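Side-chain contacts in deacetylase EF_0837 (PDB 2ICS), which deacetylates acetyl-(R)-mandelate in vitro, though with very low efficiency, and carries two zinc ions per subunit in an amidohydrolase fold: residues Glu42-Glu47 / Gly366-Asn371; Val20-Lys25 / Ala329-Phe334; Val134-Val139 / Ala173-Gln178. All coordinates share one frame; numbering follows the deposited sequence.

Contact 1: Glu42-Glu47 / Gly366-Asn371; sequences ETIHLE and GQIYDN
Backbone hydrogen bonds to L8 and K10 hold I44 in place on strand 42-45, and from there its side chain reaches across to I368, tip to tip. The two isoleucines meet through their CD1 methyls. In both, CG1 lies anti to the carbonyl carbon (chi1 -64° in I44 and -58° in I368), and the extended second torsion carries CD1 far out from its strand. That reach matters, because the CA atoms of I44 and I368 are 9.8 Å apart. The modelled distance of 3.2 Å between I44 CD1 and I368 CD1 is doubtfully short, although CG1 of I368 lies a more ordinary 3.9 Å from I44 CD1. Isoleucine suits both places: its branched CB favours a strand and its long arm spans the gap. E42, exposed at the margin, stretches its chain, CG anti to the backbone N, until a carboxylate oxygen, OE2, skirts I368 CD1 at 4.0 Å, a peripheral contact with no polar bond. This is the edge of a beta-sandwich. Strand 42-45 is the outermost strand beside 5-13, whose L7 also touches I368, while 367-370 is the outermost strand of the facing sheet, beside 350-364.

Contact 2: Val20-Lys25 / Ala329-Phe334; sequences VEIAIK and ADLTIF
I24 closes on A329 from across the interior of the beta-sandwich that, as in many amidohydrolases, is built from the two ends of the chain next to the TIM barrel. Strand 19-25 supplies one layer, and the start of strand 331-344, with the loop residues leading into it, supplies the other. The tight end lies at A329. Its CB sits 3.5 Å from CG2 and 3.7 Å from CD1 of I24, so that both the CG2 branch and the CD1 end rest on one side of a single methyl. A chi1 of -62° in I24, with CG1 opposite the carbonyl carbon and CG2 opposite the backbone N, brings both branches to A329. Alanine fits because the chains come close here, with the CA atoms of I24 and A329 only 6.6 Å apart; its short side chain meets the long one without pushing the layers apart.

Further along, the layers diverge and the packing eases. L331 fills the wider gap with its forked end: CD2 reaches tip to tip toward I22, 4.0 Å from its CG1. Alternation along the strand explains the choice of residues, for I22 and I24 face the interior while E21 and A23 belong to the other face. E21 is bound there by K10, in a salt bridge, and by the backbone N of I36. The solvent side begins at K25, whose CB points away from the facing segment and whose extended chain carries the amine outward. D330, though buried, likewise directs its CB away from the facing strand; its carboxylate pairs with K320 and accepts a hydrogen bond from the backbone N of G365, so its charge is met outside the apolar layer. I9 of strand 5-13 adds a further contact to L331. Between the two ends of the contact, the side chains of I24 and L331 run alongside one another, oppositely pointed, with I24 CD1 4.0 Å from L331 CD1.

Contact 3: Val134-Val139 / Ala173-Gln178; sequences VQASLV and AKQIQQ
The first turn of helix 136-145 lies against the later part of helix 168-178, the two running in broadly the same direction with the CA atoms of A136 and I176 5.8 Å apart. These are helices of the outer layer of the TIM barrel, where successive helices pack side by side around the strands. I176 does most of the work. Its CB points toward the other helix, and its two branches divide between two residues spaced one turn apart. CG1 goes to A136, coming 4.0 Å from its CB, while CG2 goes to V139 and lies 3.6 Å from CG1 of that valine.

A first torsion of -64° in I176 sets this division, putting CG1 opposite the carbonyl carbon and CG2 opposite the backbone N. V139 crosses I176 at about a right angle, its CG1, anti to the backbone N, meeting the CG2 methyl. The residue types suit their places. A136 is small enough to let the backbones come near, V139 is compact and buried, and isoleucine has two unequal arms to fill both positions. Q135 is the N-cap of the first helix, its backbone O accepting a weak bond from V139 N.

On the exposed margin Q175 extends its chain, so that its amide end comes nearer the other helix, with NE2 4.3 Å from A136 CB, a mere brush; the polar partner of that nitrogen is E179 OE2. Elsewhere on the second helix, polar side chains tie it to what follows in the chain. K174 forms salt bridges with D207 and E204, and Q177 NE2 is held by I183 O and D207. Within one turn of the helix K174 NZ donates to Q177 OE1 over 2.7 Å, in the carbonyl plane, at a C=O...N angle of 153°.

Contacts 1 and 2 are two neighbouring pieces of one sandwich, their centres 8 Å apart, and each joins the same two sheets. They touch directly: G366 N probably donates to A329 O at 2.9 Å, and L46 CD2 packs 3.7 Å from I333 CG2. Their segments alternate along the chain, so the two ends of the chain contribute jointly to the sandwich. Contact 3 belongs to the barrel and is nested within the loop that each of the others closes; it lies on the opposite side of the chain's centre, 43 Å from contact 1 and 38 Å from contact 2 between centres. All three lie away from the zinc ligands, such as H60 and D272, and from the adenine pocket.

Contact 1: Glu42-Glu47 / Gly366-Asn371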
loop_
_atom_site.group_PDB
_atom_site.type_symbol
_atom_site.label_atom_id
_atom_site.label_comp_id
_atom_site.label_asym_id
_atom_site.label_seq_id
_atom_site.Cartn_x
_atom_site.Cartn_y
_atom_site.Cartn_z
ATOM N N GLU A 42 -15.883 0.958 27.272
ATOM C CA GLU A 42 -15.088 -0.255 27.343
ATOM C C GLU A 42 -13.616 0.125 27.420
ATOM O O GLU A 42 -13.186 1.120 26.831
ATOM C CB GLU A 42 -15.337 -1.139 26.117
ATOM C CG GLU A 42 -15.046 -2.613 26.372
ATOM C CD GLU A 42 -15.196 -3.474 25.132
ATOM O OE1 GLU A 42 -16.187 -3.288 24.393
ATOM O OE2 GLU A 42 -14.329 -4.345 24.903
ATOM N N THR A 43 -12.851 -0.670 28.156
ATOM C CA THR A 43 -11.426 -0.424 28.316
ATOM C C THR A 43 -10.655 -1.701 28.039
ATOM O O THR A 43 -10.984 -2.759 28.570
ATOM C CB THR A 43 -11.100 0.060 29.746
ATOM O OG1 THR A 43 -11.770 1.302 29.990
ATOM C CG2 THR A 43 -9.593 0.255 29.924
ATOM N N ILE A 44 -9.637 -1.603 27.195
ATOM C CA ILE A 44 -8.822 -2.759 26.858
ATOM C C ILE A 44 -7.498 -2.687 27.607
ATOM O O ILE A 44 -6.840 -1.646 27.628
ATOM C CB ILE A 44 -8.540 -2.825 25.341
ATOM C CG1 ILE A 44 -9.851 -3.026 24.576
ATOM C CG2 ILE A 44 -7.565 -3.961 25.039
ATOM C CD1 ILE A 44 -9.678 -3.077 23.065
ATOM N N HIS A 45 -7.122 -3.799 28.229
ATOM C CA HIS A 45 -5.879 -3.875 28.982
ATOM C C HIS A 45 -4.943 -4.846 28.279
ATOM O O HIS A 45 -5.030 -6.056 28.466
ATOM C CB HIS A 45 -6.169 -4.335 30.414
ATOM C CG HIS A 45 -7.054 -3.396 31.174
ATOM N ND1 HIS A 45 -6.598 -2.206 31.701
ATOM C CD2 HIS A 45 -8.381 -3.440 31.440
ATOM C CE1 HIS A 45 -7.605 -1.559 32.258
ATOM N NE2 HIS A 45 -8.699 -2.284 32.113
ATOM N N LEU A 46 -4.053 -4.302 27.459
ATOM C CA LEU A 46 -3.104 -5.111 26.707
ATOM C C LEU A 46 -2.091 -5.803 27.608
ATOM O O LEU A 46 -1.824 -5.352 28.720
ATOM C CB LEU A 46 -2.369 -4.230 25.690
ATOM C CG LEU A 46 -3.291 -3.506 24.706
ATOM C CD1 LEU A 46 -2.499 -2.512 23.886
ATOM C CD2 LEU A 46 -3.981 -4.522 23.817
ATOM N N GLU A 47 -1.543 -6.912 27.123
ATOM C CA GLU A 47 -0.537 -7.654 27.868
ATOM C C GLU A 47 0.774 -6.899 27.745
ATOM O O GLU A 47 1.045 -6.289 26.714
ATOM C CB GLU A 47 -0.356 -9.057 27.282
ATOM C CG GLU A 47 -1.512 -10.006 27.540
ATOM C CD GLU A 47 -1.814 -10.153 29.020
ATOM O OE1 GLU A 47 -0.876 -10.435 29.801
ATOM O OE2 GLU A 47 -2.992 -9.985 29.402
ATOM N N GLY A 366 -12.972 2.927 15.630
ATOM C CA GLY A 366 -13.375 2.767 17.012
ATOM C C GLY A 366 -13.921 1.394 17.350
ATOM O O GLY A 366 -14.134 1.087 18.525
ATOM N N GLN A 367 -14.160 0.568 16.335
ATOM C CA GLN A 367 -14.674 -0.781 16.556
ATOM C C GLN A 367 -13.504 -1.744 16.718
ATOM O O GLN A 367 -12.490 -1.623 16.029
ATOM C CB GLN A 367 -15.548 -1.232 15.382
ATOM C CG GLN A 367 -16.789 -0.381 15.151
ATOM C CD GLN A 367 -17.665 -0.280 16.387
ATOM O OE1 GLN A 367 -18.092 -1.295 16.948
ATOM N NE2 GLN A 367 -17.940 0.947 16.818
ATOM N N ILE A 368 -13.658 -2.705 17.619
ATOM C CA ILE A 368 -12.614 -3.680 17.897
ATOM C C ILE A 368 -12.848 -5.005 17.180
ATOM O O ILE A 368 -13.967 -5.525 17.157
ATOM C CB ILE A 368 -12.534 -3.958 19.413
ATOM C CG1 ILE A 368 -12.274 -2.651 20.162
ATOM C CG2 ILE A 368 -11.444 -4.977 19.709
ATOM C CD1 ILE A 368 -12.561 -2.735 21.642
ATOM N N TYR A 369 -11.780 -5.546 16.603
ATOM C CA TYR A 369 -11.829 -6.823 15.901
ATOM C C TYR A 369 -10.626 -7.638 16.363
ATOM O O TYR A 369 -9.484 -7.181 16.270
ATOM C CB TYR A 369 -11.767 -6.605 14.388
ATOM C CG TYR A 369 -12.895 -5.754 13.837
ATOM C CD1 TYR A 369 -14.176 -6.285 13.648
ATOM C CD2 TYR A 369 -12.683 -4.417 13.509
ATOM C CE1 TYR A 369 -15.217 -5.500 13.143
ATOM C CE2 TYR A 369 -13.713 -3.623 13.005
ATOM C CZ TYR A 369 -14.975 -4.166 12.824
ATOM O OH TYR A 369 -15.989 -3.368 12.334
ATOM N N ASP A 370 -10.885 -8.843 16.863
ATOM C CA ASP A 370 -9.824 -9.714 17.352
ATOM C C ASP A 370 -9.123 -10.453 16.215
ATOM O O ASP A 370 -9.778 -10.966 15.306
ATOM C CB ASP A 370 -10.402 -10.722 18.342
ATOM C CG ASP A 370 -9.342 -11.328 19.237
ATOM O OD1 ASP A 370 -8.345 -11.866 18.709
ATOM O OD2 ASP A 370 -9.512 -11.267 20.474
ATOM N N ASN A 371 -7.795 -10.508 16.280
ATOM C CA ASN A 371 -6.973 -11.168 15.265
ATOM C C ASN A 371 -6.916 -10.365 13.965
ATOM O O ASN A 371 -6.366 -9.260 13.922
ATOM C CB ASN A 371 -7.501 -12.579 14.974
ATOM C CG ASN A 371 -7.283 -13.540 16.130
ATOM O OD1 ASN A 371 -7.747 -14.685 16.098
ATOM N ND2 ASN A 371 -6.571 -13.084 17.160
#

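Contact 2: Val20-Lys25 / Ala329-Phe334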
loop_
_atom_site.group_PDB
_atom_site.type_symbol
_atom_site.label_atom_id
_atom_site.label_comp_id
_atom_site.label_asym_id
_atom_site.label_seq_id
_atom_site.Cartn_x
_atom_site.Cartn_y
_atom_site.Cartn_z
ATOM N N VAL A 20 2.249 3.840 25.736
ATOM C CA VAL A 20 1.148 4.585 25.148
ATOM C C VAL A 20 -0.234 4.054 25.516
ATOM O O VAL A 20 -0.425 2.854 25.707
ATOM C CB VAL A 20 1.280 4.623 23.603
ATOM C CG1 VAL A 20 0.987 3.255 23.018
ATOM C CG2 VAL A 20 0.349 5.657 23.028
ATOM N N GLU A 21 -1.185 4.976 25.631
ATOM C CA GLU A 21 -2.573 4.654 25.934
ATOM C C GLU A 21 -3.375 5.557 25.011
ATOM O O GLU A 21 -3.031 6.723 24.830
ATOM C CB GLU A 21 -2.912 4.959 27.399
ATOM C CG GLU A 21 -1.957 4.318 28.404
ATOM C CD GLU A 21 -2.584 4.112 29.779
ATOM O OE1 GLU A 21 -3.382 4.974 30.214
ATOM O OE2 GLU A 21 -2.263 3.091 30.429
ATOM N N ILE A 22 -4.433 5.019 24.415
ATOM C CA ILE A 22 -5.250 5.796 23.492
ATOM C C ILE A 22 -6.708 5.878 23.936
ATOM O O ILE A 22 -7.306 4.880 24.326
ATOM C CB ILE A 22 -5.195 5.197 22.053
ATOM C CG1 ILE A 22 -3.755 5.186 21.532
ATOM C CG2 ILE A 22 -6.059 6.014 21.109
ATOM C CD1 ILE A 22 -2.890 4.088 22.101
ATOM N N ALA A 23 -7.271 7.080 23.868
ATOM C CA ALA A 23 -8.662 7.312 24.243
ATOM C C ALA A 23 -9.454 7.585 22.970
ATOM O O ALA A 23 -9.069 8.428 22.166
ATOM C CB ALA A 23 -8.755 8.502 25.196
ATOM N N ILE A 24 -10.564 6.876 22.795
ATOM C CA ILE A 24 -11.384 7.023 21.599
ATOM C C ILE A 24 -12.840 7.408 21.868
ATOM O O ILE A 24 -13.469 6.900 22.798
ATOM C CB ILE A 24 -11.385 5.704 20.791
ATOM C CG1 ILE A 24 -9.962 5.381 20.329
ATOM C CG2 ILE A 24 -12.343 5.805 19.615
ATOM C CD1 ILE A 24 -9.811 3.996 19.723
ATOM N N LYS A 25 -13.369 8.300 21.037
ATOM C CA LYS A 25 -14.759 8.723 21.152
ATOM C C LYS A 25 -15.258 9.222 19.799
ATOM O O LYS A 25 -14.614 10.051 19.155
ATOM C CB LYS A 25 -14.920 9.824 22.207
ATOM C CG LYS A 25 -14.389 11.182 21.794
ATOM C CD LYS A 25 -14.753 12.240 22.824
ATOM C CE LYS A 25 -14.330 13.631 22.370
ATOM N NZ LYS A 25 -14.755 14.681 23.340
ATOM N N ALA A 329 -10.062 6.780 14.461
ATOM C CA ALA A 329 -9.648 5.761 15.409
ATOM C C ALA A 329 -9.392 4.406 14.747
ATOM O O ALA A 329 -10.190 3.470 14.872
ATOM C CB ALA A 329 -10.693 5.624 16.518
ATOM N N ASP A 330 -8.282 4.320 14.021
ATOM C CA ASP A 330 -7.866 3.077 13.374
ATOM C C ASP A 330 -6.528 2.725 14.004
ATOM O O ASP A 330 -5.606 3.543 14.004
ATOM C CB ASP A 330 -7.672 3.259 11.865
ATOM C CG ASP A 330 -8.960 3.579 11.138
ATOM O OD1 ASP A 330 -10.054 3.316 11.689
ATOM O OD2 ASP A 330 -8.875 4.081 10.000
ATOM N N LEU A 331 -6.423 1.520 14.549
ATOM C CA LEU A 331 -5.191 1.087 15.192
ATOM C C LEU A 331 -4.921 -0.382 14.958
ATOM O O LEU A 331 -5.836 -1.169 14.737
ATOM C CB LEU A 331 -5.253 1.311 16.709
ATOM C CG LEU A 331 -5.423 2.714 17.290
ATOM C CD1 LEU A 331 -6.855 3.203 17.098
ATOM C CD2 LEU A 331 -5.089 2.661 18.771
ATOM N N THR A 332 -3.651 -0.747 15.014
ATOM C CA THR A 332 -3.259 -2.126 14.855
ATOM C C THR A 332 -2.463 -2.448 16.109
ATOM O O THR A 332 -1.557 -1.702 16.493
ATOM C CB THR A 332 -2.394 -2.335 13.598
ATOM O OG1 THR A 332 -3.138 -1.928 12.438
ATOM C CG2 THR A 332 -2.009 -3.803 13.456
ATOM N N ILE A 333 -2.840 -3.539 16.761
ATOM C CA ILE A 333 -2.200 -3.989 17.987
ATOM C C ILE A 333 -1.530 -5.304 17.623
ATOM O O ILE A 333 -2.172 -6.217 17.090
ATOM C CB ILE A 333 -3.259 -4.159 19.091
ATOM C CG1 ILE A 333 -4.018 -2.833 19.256
ATOM C CG2 ILE A 333 -2.608 -4.556 20.401
ATOM C CD1 ILE A 333 -5.092 -2.842 20.324
ATOM N N PHE A 334 -0.237 -5.400 17.911
ATOM C CA PHE A 334 0.524 -6.573 17.517
ATOM C C PHE A 334 1.692 -6.929 18.421
ATOM O O PHE A 334 2.003 -6.224 19.381
ATOM C CB PHE A 334 1.066 -6.322 16.113
ATOM C CG PHE A 334 1.905 -5.073 16.016
ATOM C CD1 PHE A 334 3.284 -5.124 16.218
ATOM C CD2 PHE A 334 1.305 -3.833 15.792
ATOM C CE1 PHE A 334 4.054 -3.957 16.201
ATOM C CE2 PHE A 334 2.066 -2.662 15.775
ATOM C CZ PHE A 334 3.440 -2.722 15.980
#

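Contact 3: Val134-Val139 / Ala173-Gln178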
loop_
_atom_site.group_PDB
_atom_site.type_symbol
_atom_site.label_atom_id
_atom_site.label_comp_id
_atom_site.label_asym_id
_atom_site.label_seq_id
_atom_site.Cartn_x
_atom_site.Cartn_y
_atom_site.Cartn_z
ATOM N N VAL A 134 -9.116 4.804 -22.905
ATOM C CA VAL A 134 -8.566 5.807 -22.005
ATOM C C VAL A 134 -9.187 7.179 -22.243
ATOM O O VAL A 134 -8.601 8.023 -22.925
ATOM C CB VAL A 134 -7.032 5.910 -22.178
ATOM C CG1 VAL A 134 -6.468 6.994 -21.273
ATOM C CG2 VAL A 134 -6.388 4.573 -21.857
ATOM N N GLN A 135 -10.373 7.398 -21.678
ATOM C CA GLN A 135 -11.071 8.675 -21.829
ATOM C C GLN A 135 -10.896 9.555 -20.598
ATOM O O GLN A 135 -11.382 9.224 -19.516
ATOM C CB GLN A 135 -12.567 8.449 -22.068
ATOM C CG GLN A 135 -12.913 7.787 -23.388
ATOM C CD GLN A 135 -14.414 7.629 -23.584
ATOM O OE1 GLN A 135 -15.158 8.617 -23.636
ATOM N NE2 GLN A 135 -14.868 6.382 -23.692
ATOM N N ALA A 136 -10.206 10.677 -20.767
ATOM C CA ALA A 136 -9.973 11.603 -19.664
ATOM C C ALA A 136 -11.289 12.009 -19.002
ATOM O O ALA A 136 -11.387 12.066 -17.775
ATOM C CB ALA A 136 -9.240 12.845 -20.170
ATOM N N SER A 137 -12.295 12.284 -19.826
ATOM C CA SER A 137 -13.600 12.700 -19.334
ATOM C C SER A 137 -14.208 11.710 -18.364
ATOM O O SER A 137 -14.718 12.098 -17.312
ATOM C CB SER A 137 -14.567 12.908 -20.503
ATOM O OG SER A 137 -14.154 14.000 -21.305
ATOM N N LEU A 138 -14.168 10.432 -18.719
ATOM C CA LEU A 138 -14.744 9.408 -17.860
ATOM C C LEU A 138 -14.043 9.337 -16.510
ATOM O O LEU A 138 -14.679 9.077 -15.489
ATOM C CB LEU A 138 -14.691 8.039 -18.545
ATOM C CG LEU A 138 -15.420 7.912 -19.886
ATOM C CD1 LEU A 138 -15.457 6.444 -20.294
ATOM C CD2 LEU A 138 -16.835 8.467 -19.770
ATOM N N VAL A 139 -12.735 9.570 -16.502
ATOM C CA VAL A 139 -11.983 9.523 -15.254
ATOM C C VAL A 139 -12.381 10.698 -14.373
ATOM O O VAL A 139 -12.603 10.536 -13.172
ATOM C CB VAL A 139 -10.456 9.558 -15.509
ATOM C CG1 VAL A 139 -9.709 9.666 -14.188
ATOM C CG2 VAL A 139 -10.026 8.291 -16.242
ATOM N N ALA A 173 -1.928 9.949 -18.623
ATOM C CA ALA A 173 -2.113 9.855 -17.177
ATOM C C ALA A 173 -1.720 11.180 -16.523
ATOM O O ALA A 173 -2.430 11.691 -15.661
ATOM C CB ALA A 173 -1.273 8.707 -16.612
ATOM N N LYS A 174 -0.590 11.741 -16.939
ATOM C CA LYS A 174 -0.146 13.014 -16.385
ATOM C C LYS A 174 -1.123 14.146 -16.732
ATOM O O LYS A 174 -1.340 15.055 -15.932
ATOM C CB LYS A 174 1.259 13.349 -16.892
ATOM C CG LYS A 174 2.339 12.401 -16.371
ATOM C CD LYS A 174 2.482 12.489 -14.848
ATOM C CE LYS A 174 3.098 13.814 -14.416
ATOM N NZ LYS A 174 3.126 13.975 -12.931
ATOM N N GLN A 175 -1.712 14.085 -17.922
ATOM C CA GLN A 175 -2.673 15.098 -18.355
ATOM C C GLN A 175 -3.917 15.007 -17.478
ATOM O O GLN A 175 -4.422 16.017 -16.986
ATOM C CB GLN A 175 -3.056 14.869 -19.818
ATOM C CG GLN A 175 -4.167 15.770 -20.333
ATOM C CD GLN A 175 -4.684 15.326 -21.689
ATOM O OE1 GLN A 175 -3.916 15.199 -22.646
ATOM N NE2 GLN A 175 -5.991 15.085 -21.781
ATOM N N ILE A 176 -4.406 13.782 -17.298
ATOM C CA ILE A 176 -5.574 13.518 -16.471
ATOM C C ILE A 176 -5.322 13.999 -15.043
ATOM O O ILE A 176 -6.244 14.456 -14.363
ATOM C CB ILE A 176 -5.893 12.011 -16.436
ATOM C CG1 ILE A 176 -6.279 11.538 -17.838
ATOM C CG2 ILE A 176 -7.010 11.731 -15.428
ATOM C CD1 ILE A 176 -6.443 10.049 -17.953
ATOM N N GLN A 177 -4.074 13.886 -14.593
ATOM C CA GLN A 177 -3.702 14.320 -13.250
ATOM C C GLN A 177 -3.830 15.836 -13.193
ATOM O O GLN A 177 -4.365 16.397 -12.233
ATOM C CB GLN A 177 -2.259 13.906 -12.930
ATOM C CG GLN A 177 -1.767 14.364 -11.554
ATOM C CD GLN A 177 -0.340 13.911 -11.250
ATOM O OE1 GLN A 177 0.598 14.236 -11.982
ATOM N NE2 GLN A 177 -0.174 13.160 -10.167
ATOM N N GLN A 178 -3.337 16.487 -14.238
ATOM C CA GLN A 178 -3.386 17.936 -14.348
ATOM C C GLN A 178 -4.841 18.416 -14.331
ATOM O O GLN A 178 -5.163 19.437 -13.727
ATOM C CB GLN A 178 -2.719 18.368 -15.654
ATOM C CG GLN A 178 -2.602 19.871 -15.846
ATOM C CD GLN A 178 -1.504 20.479 -14.997
ATOM O OE1 GLN A 178 -1.536 20.398 -13.768
ATOM N NE2 GLN A 178 -0.521 21.091 -15.650
#